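Local coordinates for OxyA protein (Actinoplanes teichomyceticus, PDB 5HH3) that is a heme-containing cytochrome P450 that probably cyclises the peptide precursor of a glycopeptide antibiotic by phenolic coupling, at residues 115-129 and 149-163. Numbering follows the deposited sequence. Where two conformers were deposited one is given.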
loop_
_atom_site.group_PDB
_atom_site.type_symbol
_atom_site.label_atom_id
_atom_site.label_comp_id
_atom_site.label_asym_id
_atom_site.label_seq_id
_atom_site.Cartn_x
_atom_site.Cartn_y
_atom_site.Cartn_z
ATOM N N MET B 115 -4.022 17.045 -32.985
ATOM C CA MET B 115 -5.385 17.039 -32.451
ATOM C C MET B 115 -6.423 17.671 -33.386
ATOM O O MET B 115 -7.544 17.167 -33.479
ATOM C CB MET B 115 -5.406 17.660 -31.053
ATOM C CG MET B 115 -4.550 16.882 -30.062
ATOM S SD MET B 115 -5.096 15.171 -29.850
ATOM C CE MET B 115 -4.130 14.188 -30.982
ATOM N N GLN B 116 -6.039 18.719 -34.114
ATOM C CA GLN B 116 -6.890 19.290 -35.170
ATOM C C GLN B 116 -7.267 18.262 -36.245
ATOM O O GLN B 116 -8.401 18.225 -36.702
ATOM C CB GLN B 116 -6.178 20.450 -35.861
ATOM C CG GLN B 116 -5.996 21.698 -35.005
ATOM C CD GLN B 116 -4.951 22.663 -35.572
ATOM O OE1 GLN B 116 -4.493 22.520 -36.708
ATOM N NE2 GLN B 116 -4.559 23.641 -34.765
ATOM N N LYS B 117 -6.299 17.450 -36.656
ATOM C CA LYS B 117 -6.537 16.392 -37.641
ATOM C C LYS B 117 -7.443 15.265 -37.148
ATOM O O LYS B 117 -8.178 14.681 -37.931
ATOM C CB LYS B 117 -5.212 15.806 -38.124
ATOM C CG LYS B 117 -4.488 16.744 -39.066
ATOM C CD LYS B 117 -3.139 16.205 -39.490
ATOM C CE LYS B 117 -2.443 17.199 -40.411
ATOM N NZ LYS B 117 -2.177 18.506 -39.734
ATOM N N PHE B 118 -7.369 14.956 -35.857
ATOM C CA PHE B 118 -8.145 13.880 -35.261
ATOM C C PHE B 118 -9.609 14.289 -34.985
ATOM O O PHE B 118 -10.465 13.431 -34.836
ATOM C CB PHE B 118 -7.431 13.435 -33.976
ATOM C CG PHE B 118 -7.893 12.113 -33.416
ATOM C CD1 PHE B 118 -7.948 10.975 -34.215
ATOM C CD2 PHE B 118 -8.200 11.996 -32.062
ATOM C CE1 PHE B 118 -8.353 9.763 -33.691
ATOM C CE2 PHE B 118 -8.610 10.779 -31.533
ATOM C CZ PHE B 118 -8.688 9.668 -32.353
ATOM N N GLN B 119 -9.900 15.590 -34.947
ATOM C CA GLN B 119 -11.210 16.110 -34.520
ATOM C C GLN B 119 -12.452 15.540 -35.274
ATOM O O GLN B 119 -13.419 15.147 -34.622
ATOM C CB GLN B 119 -11.177 17.654 -34.520
ATOM C CG GLN B 119 -12.382 18.357 -33.905
ATOM C CD GLN B 119 -13.545 18.573 -34.866
ATOM O OE1 GLN B 119 -13.437 18.401 -36.088
ATOM N NE2 GLN B 119 -14.677 18.958 -34.307
ATOM N N PRO B 120 -12.431 15.504 -36.628
ATOM C CA PRO B 120 -13.547 14.870 -37.373
ATOM C C PRO B 120 -13.829 13.413 -36.972
ATOM O O PRO B 120 -14.985 13.029 -36.862
ATOM C CB PRO B 120 -13.092 14.940 -38.834
ATOM C CG PRO B 120 -12.136 16.079 -38.890
ATOM C CD PRO B 120 -11.479 16.175 -37.545
ATOM N N GLN B 121 -12.779 12.624 -36.750
ATOM C CA GLN B 121 -12.934 11.240 -36.283
ATOM C C GLN B 121 -13.568 11.164 -34.885
ATOM O O GLN B 121 -14.427 10.311 -34.641
ATOM C CB GLN B 121 -11.591 10.501 -36.296
ATOM C CG GLN B 121 -11.731 8.982 -36.236
ATOM C CD GLN B 121 -10.511 8.241 -36.758
ATOM O OE1 GLN B 121 -9.382 8.723 -36.674
ATOM N NE2 GLN B 121 -10.739 7.058 -37.307
ATOM N N VAL B 122 -13.156 12.060 -33.983
ATOM C CA VAL B 122 -13.707 12.096 -32.633
ATOM C C VAL B 122 -15.197 12.471 -32.677
ATOM O O VAL B 122 -15.970 11.861 -31.969
ATOM C CB VAL B 122 -12.904 13.012 -31.679
ATOM C CG1 VAL B 122 -13.595 13.132 -30.328
ATOM C CG2 VAL B 122 -11.508 12.453 -31.476
ATOM N N GLU B 123 -15.585 13.401 -33.553
ATOM C CA GLU B 123 -16.998 13.742 -33.759
ATOM C C GLU B 123 -17.819 12.522 -34.172
ATOM O O GLU B 123 -18.890 12.283 -33.624
ATOM C CB GLU B 123 -17.168 14.844 -34.816
ATOM C CG GLU B 123 -16.698 16.229 -34.389
ATOM C CD GLU B 123 -16.876 17.290 -35.477
ATOM O OE1 GLU B 123 -16.852 16.976 -36.696
ATOM O OE2 GLU B 123 -17.039 18.469 -35.100
ATOM N N ARG B 124 -17.303 11.749 -35.125
ATOM C CA ARG B 124 -17.961 10.508 -35.543
ATOM C C ARG B 124 -18.096 9.485 -34.421
ATOM O O ARG B 124 -19.130 8.820 -34.315
ATOM C CB ARG B 124 -17.242 9.863 -36.735
ATOM C CG ARG B 124 -17.462 10.586 -38.052
ATOM C CD ARG B 124 -16.961 9.769 -39.237
ATOM N NE ARG B 124 -15.496 9.735 -39.272
ATOM C CZ ARG B 124 -14.699 10.681 -39.789
ATOM N NH1 ARG B 124 -15.191 11.783 -40.364
ATOM N NH2 ARG B 124 -13.380 10.519 -39.733
ATOM N N VAL B 125 -17.055 9.332 -33.592
ATOM C CA VAL B 125 -17.120 8.380 -32.480
ATOM C C VAL B 125 -18.235 8.783 -31.517
ATOM O O VAL B 125 -19.007 7.932 -31.079
ATOM C CB VAL B 125 -15.782 8.247 -31.737
ATOM C CG1 VAL B 125 -15.954 7.474 -30.430
ATOM C CG2 VAL B 125 -14.763 7.556 -32.634
ATOM N N VAL B 126 -18.310 10.073 -31.197
ATOM C CA VAL B 126 -19.358 10.566 -30.325
ATOM C C VAL B 126 -20.763 10.309 -30.927
ATOM O O VAL B 126 -21.643 9.797 -30.236
ATOM C CB VAL B 126 -19.260 12.068 -30.072
ATOM C CG1 VAL B 126 -20.249 12.431 -28.984
ATOM C CG2 VAL B 126 -17.852 12.489 -29.678
ATOM N N GLN B 127 -20.958 10.657 -32.198
ATOM C CA GLN B 127 -22.264 10.442 -32.852
ATOM C C GLN B 127 -22.655 8.964 -32.875
ATOM O O GLN B 127 -23.807 8.643 -32.614
ATOM C CB GLN B 127 -22.299 11.035 -34.272
ATOM C CG GLN B 127 -22.205 12.555 -34.308
ATOM C CD GLN B 127 -23.335 13.240 -33.553
ATOM O OE1 GLN B 127 -24.503 12.903 -33.726
ATOM N NE2 GLN B 127 -22.993 14.201 -32.716
ATOM N N ASP B 128 -21.694 8.074 -33.135
ATOM C CA ASP B 128 -21.954 6.617 -33.123
ATOM C C ASP B 128 -22.352 6.131 -31.722
ATOM O O ASP B 128 -23.321 5.399 -31.565
ATOM C CB ASP B 128 -20.735 5.815 -33.624
ATOM C CG ASP B 128 -20.461 6.001 -35.116
ATOM O OD1 ASP B 128 -21.416 6.200 -35.899
ATOM O OD2 ASP B 128 -19.274 5.942 -35.511
ATOM N N SER B 129 -21.621 6.559 -30.699
ATOM C CA SER B 129 -21.955 6.192 -29.325
ATOM C C SER B 129 -23.370 6.666 -28.946
ATOM O O SER B 129 -24.125 5.930 -28.308
ATOM C CB SER B 129 -20.905 6.739 -28.337
ATOM O OG SER B 129 -19.640 6.119 -28.584
ATOM N N SER B 149 -17.591 3.650 -24.030
ATOM C CA SER B 149 -17.787 3.542 -25.476
ATOM C C SER B 149 -16.952 4.593 -26.190
ATOM O O SER B 149 -16.185 4.269 -27.094
ATOM C CB SER B 149 -19.270 3.723 -25.839
ATOM O OG SER B 149 -19.442 3.758 -27.232
ATOM N N VAL B 150 -17.089 5.843 -25.766
ATOM C CA VAL B 150 -16.304 6.935 -26.352
ATOM C C VAL B 150 -14.810 6.818 -26.018
ATOM O O VAL B 150 -13.987 6.927 -26.911
ATOM C CB VAL B 150 -16.845 8.317 -25.937
ATOM C CG1 VAL B 150 -15.921 9.429 -26.425
ATOM C CG2 VAL B 150 -18.250 8.502 -26.504
ATOM N N ALA B 151 -14.474 6.561 -24.757
ATOM C CA ALA B 151 -13.048 6.507 -24.349
ATOM C C ALA B 151 -12.235 5.422 -25.071
ATOM O O ALA B 151 -11.150 5.699 -25.574
ATOM C CB ALA B 151 -12.905 6.358 -22.841
ATOM N N THR B 152 -12.772 4.211 -25.130
ATOM C CA THR B 152 -12.077 3.092 -25.759
ATOM C C THR B 152 -11.845 3.320 -27.250
ATOM O O THR B 152 -10.744 3.119 -27.744
ATOM C CB THR B 152 -12.845 1.776 -25.592
ATOM O OG1 THR B 152 -13.062 1.534 -24.211
ATOM C CG2 THR B 152 -12.063 0.608 -26.169
ATOM N N THR B 153 -12.904 3.723 -27.949
ATOM C CA THR B 153 -12.847 3.927 -29.389
ATOM C C THR B 153 -11.934 5.096 -29.749
ATOM O O THR B 153 -11.071 4.938 -30.591
ATOM C CB THR B 153 -14.254 4.114 -29.986
ATOM O OG1 THR B 153 -15.056 3.003 -29.614
ATOM C CG2 THR B 153 -14.206 4.168 -31.492
ATOM N N ALA B 154 -12.097 6.235 -29.080
ATOM C CA ALA B 154 -11.258 7.413 -29.345
ATOM C C ALA B 154 -9.768 7.138 -29.073
ATOM O O ALA B 154 -8.917 7.540 -29.869
ATOM C CB ALA B 154 -11.728 8.614 -28.531
ATOM N N THR B 155 -9.454 6.461 -27.968
ATOM C CA THR B 155 -8.052 6.148 -27.655
ATOM C C THR B 155 -7.468 5.117 -28.625
ATOM O O THR B 155 -6.354 5.302 -29.095
ATOM C CB THR B 155 -7.813 5.684 -26.195
ATOM O OG1 THR B 155 -8.594 4.518 -25.889
ATOM C CG2 THR B 155 -8.138 6.776 -25.235
ATOM N N CYS B 156 -8.205 4.045 -28.927
ATOM C CA CYS B 156 -7.751 3.066 -29.922
ATOM C C CYS B 156 -7.593 3.667 -31.324
ATOM O O CYS B 156 -6.620 3.359 -32.002
ATOM C CB CYS B 156 -8.652 1.824 -29.976
ATOM S SG CYS B 156 -8.510 0.786 -28.503
ATOM N N ASP B 157 -8.532 4.522 -31.750
ATOM C CA ASP B 157 -8.397 5.266 -33.032
ATOM C C ASP B 157 -7.137 6.141 -33.033
ATOM O O ASP B 157 -6.405 6.149 -34.016
ATOM C CB ASP B 157 -9.623 6.144 -33.346
ATOM C CG ASP B 157 -10.855 5.338 -33.747
ATOM O OD1 ASP B 157 -10.772 4.104 -33.962
ATOM O OD2 ASP B 157 -11.939 5.953 -33.855
ATOM N N PHE B 158 -6.862 6.822 -31.920
ATOM C CA PHE B 158 -5.670 7.651 -31.802
ATOM C C PHE B 158 -4.398 6.811 -31.989
ATOM O O PHE B 158 -3.469 7.236 -32.671
ATOM C CB PHE B 158 -5.685 8.405 -30.472
ATOM C CG PHE B 158 -4.413 9.141 -30.158
ATOM C CD1 PHE B 158 -4.129 10.360 -30.764
ATOM C CD2 PHE B 158 -3.509 8.628 -29.234
ATOM C CE1 PHE B 158 -2.954 11.040 -30.468
ATOM C CE2 PHE B 158 -2.335 9.309 -28.930
ATOM C CZ PHE B 158 -2.063 10.523 -29.546
ATOM N N LEU B 159 -4.388 5.611 -31.412
ATOM C CA LEU B 159 -3.305 4.656 -31.627
ATOM C C LEU B 159 -3.266 4.009 -33.012
ATOM O O LEU B 159 -2.256 3.405 -33.359
ATOM C CB LEU B 159 -3.355 3.533 -30.603
ATOM C CG LEU B 159 -3.124 3.915 -29.156
ATOM C CD1 LEU B 159 -3.164 2.624 -28.361
ATOM C CD2 LEU B 159 -1.783 4.634 -28.964
ATOM N N GLY B 160 -4.341 4.099 -33.787
ATOM C CA GLY B 160 -4.407 3.474 -35.087
ATOM C C GLY B 160 -4.746 1.991 -35.033
ATOM O O GLY B 160 -4.430 1.265 -35.975
ATOM N N ILE B 161 -5.384 1.520 -33.956
ATOM C CA ILE B 161 -5.830 0.123 -33.917
ATOM C C ILE B 161 -7.034 0.025 -34.882
ATOM O O ILE B 161 -7.958 0.817 -34.753
ATOM C CB ILE B 161 -6.258 -0.339 -32.496
ATOM C CG1 ILE B 161 -5.215 -0.001 -31.408
ATOM C CG2 ILE B 161 -6.552 -1.834 -32.485
ATOM C CD1 ILE B 161 -3.818 -0.488 -31.703
ATOM N N PRO B 162 -7.014 -0.910 -35.866
ATOM C CA PRO B 162 -8.199 -1.034 -36.717
ATOM C C PRO B 162 -9.428 -1.408 -35.912
ATOM O O PRO B 162 -9.307 -2.107 -34.902
ATOM C CB PRO B 162 -7.822 -2.148 -37.709
ATOM C CG PRO B 162 -6.340 -2.109 -37.773
ATOM C CD PRO B 162 -5.893 -1.718 -36.387
ATOM N N ARG B 163 -10.591 -0.929 -36.355
ATOM C CA ARG B 163 -11.850 -1.109 -35.630
ATOM C C ARG B 163 -12.179 -2.557 -35.291
ATOM O O ARG B 163 -12.660 -2.847 -34.198
ATOM C CB ARG B 163 -13.006 -0.491 -36.420
ATOM C CG ARG B 163 -12.991 1.027 -36.404
ATOM C CD ARG B 163 -13.383 1.530 -35.039
ATOM N NE ARG B 163 -13.392 2.977 -34.924
ATOM C CZ ARG B 163 -14.450 3.773 -35.102
ATOM N NH1 ARG B 163 -15.637 3.300 -35.480
ATOM N NH2 ARG B 163 -14.311 5.080 -34.916
HETATM O O HOH W 1 -22.873 3.755 -27.039
#
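Val125 is the central bump: its side chain drops, knob into hole, among Val150, Thr153, Ala154 and Asp157. CG1 faces the floor of this hollow, 3.8 Å from Thr153 CB, while CG2 leans outward against Thr153 CG2 and lies 3.4 Å from Arg163 NH2. Arg163 bends back to grip Asp157 side-on, NE to OD1 and NH2 to OD2 (2.7 Å), both on syn lone pairs; this salt bridge, with Gln166 NE2 also bonded to OD1, holds the carboxylate as one wall of the hollow. In one of its two conformers, the amide of Gln121 lies stacked against that carboxylate, planes 24° apart. With CG anti to the backbone N (chi1 -165°), Phe118 pushes its ring tip, CZ, against the other helix, 3.3 Å from Ala154 O, with Asp157 CB at the ring edge. Segments 115-129 and 149-159 run roughly antiparallel, their axes 9.5 Å apart at closest approach and at 151°; they lie on helices D and E of the P450 four-helix core, completed by 225-256 (I) against the second and 351-368 (L) against the first. Toward the heme, Phe158 turns its edge to the face of Phe118 in a T-shaped pair, centroids 6.0 Å apart, and the bent Met115 chain brings CE to Phe158 CE1. At the far end Ser129 OG meets Ser149 OG at 2.7 Å, while Val150 CG2 fills in beside Ser129 CB.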